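Local coordinates for pyridoxamine 5'-phosphate oxidase (Burkholderia, PDB 4HMW) that uses FMN to catalyse several oxidations in the terminal steps of phenazine biosynthesis, passing electrons to oxygen, at the interface of chains A and B. Numbering follows the deposited sequence. Chains: chain A/B, Pyridoxamine 5'-phosphate oxidase.

The interface of chains A and B. Residues chain A 60-62; chain B 97, 183.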
loop_
_atom_site.group_PDB
_atom_site.type_symbol
_atom_site.label_atom_id
_atom_site.label_comp_id
_atom_site.label_asym_id
_atom_site.label_seq_id
_atom_site.Cartn_x
_atom_site.Cartn_y
_atom_site.Cartn_z
ATOM N N ASP A 60 18.202 6.364 -5.723
ATOM C CA ASP A 60 18.741 6.897 -4.474
ATOM C C ASP A 60 18.032 6.344 -3.238
ATOM O O ASP A 60 18.454 6.566 -2.113
ATOM C CB ASP A 60 18.730 8.434 -4.466
ATOM C CG ASP A 60 17.329 9.039 -4.547
ATOM O OD1 ASP A 60 16.448 8.701 -3.706
ATOM O OD2 ASP A 60 17.128 9.903 -5.433
ATOM N N GLY A 61 16.926 5.631 -3.466
ATOM C CA GLY A 61 16.280 4.856 -2.426
ATOM C C GLY A 61 14.922 5.387 -1.974
ATOM O O GLY A 61 14.169 4.673 -1.299
ATOM N N ARG A 62 14.593 6.628 -2.319
ATOM C CA ARG A 62 13.252 7.153 -2.005
ATOM C C ARG A 62 12.163 6.271 -2.630
ATOM O O ARG A 62 12.222 5.897 -3.815
ATOM C CB ARG A 62 13.089 8.588 -2.485
ATOM C CG ARG A 62 13.913 9.609 -1.731
ATOM C CD ARG A 62 13.836 10.951 -2.372
ATOM N NE ARG A 62 14.547 10.988 -3.652
ATOM C CZ ARG A 62 14.361 11.884 -4.617
ATOM N NH1 ARG A 62 13.440 12.851 -4.499
ATOM N NH2 ARG A 62 15.122 11.810 -5.718
ATOM N N TRP B 97 14.396 5.267 4.305
ATOM C CA TRP B 97 13.286 5.739 3.479
ATOM C C TRP B 97 12.065 4.835 3.653
ATOM O O TRP B 97 12.177 3.600 3.795
ATOM C CB TRP B 97 13.687 5.774 2.009
ATOM C CG TRP B 97 14.872 6.605 1.617
ATOM C CD1 TRP B 97 16.067 6.112 1.150
ATOM C CD2 TRP B 97 15.010 8.041 1.623
ATOM N NE1 TRP B 97 16.918 7.147 0.845
ATOM C CE2 TRP B 97 16.309 8.338 1.139
ATOM C CE3 TRP B 97 14.174 9.102 1.976
ATOM C CZ2 TRP B 97 16.779 9.651 0.998
ATOM C CZ3 TRP B 97 14.650 10.417 1.839
ATOM C CH2 TRP B 97 15.948 10.668 1.374
ATOM N N HIS B 183 8.821 14.025 3.346
ATOM C CA HIS B 183 9.407 15.045 2.461
ATOM C C HIS B 183 8.563 15.235 1.205
ATOM O O HIS B 183 8.861 16.114 0.386
ATOM C CB HIS B 183 10.843 14.684 2.051
ATOM C CG HIS B 183 10.944 13.433 1.251
ATOM N ND1 HIS B 183 11.291 12.231 1.815
ATOM C CD2 HIS B 183 10.731 13.187 -0.067
ATOM C CE1 HIS B 183 11.275 11.292 0.884
ATOM N NE2 HIS B 183 10.935 11.846 -0.266
HETATM O O HOH W 1 19.874 6.798 0.340
#
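The indole of B:Trp97 has one face against A:Arg62 and its CD1 rim over A:Gly61, in the subunit interface of this pyridoxamine 5'-phosphate oxidase family flavoprotein. The guanidinium of A:Arg62 has A:Asp60 at its edge, in plane. CG of A:Arg62 sits over the six-membered ring of B:Trp97, 3.6 Å from its centroid, as a CH-pi contact. The carbonyl carbon C of A:Gly61 packs under the CD1 rim, 3.4 Å from CD1 of B:Trp97, on the same side as CG of A:Arg62. Water 1 O is at the indole edge, in plane, 3.0 Å from NE1 of B:Trp97. It also bonds to the backbone O of A:Asp60. This bridge is better formed than the direct NE1 bond to the same O, which is weak and bent (126° at H).

CD of A:Arg62 lies off one face of the B:His183 imidazole, past its NE2 corner and 3.7 Å from NE2. The imidazole is turned 47° from the guanidinium plane.

The bend at chi3 (-70°) directs the guanidinium of A:Arg62 to A:Asp60 and leaves the methylenes for chain B. The grip is side-on: NE bonds to OD1, and NH2 of A:Arg62 makes a salt bridge with OD2 of A:Asp60 at 2.8 Å, through the syn lone pair. The backbone N of A:Arg62 bonds to OD1 of A:Asp60, 3.1 Å away, from the opposite face to NE. The two side-chain bonds fix the guanidinium; the backbone bond closes the turn just before strand 63-69.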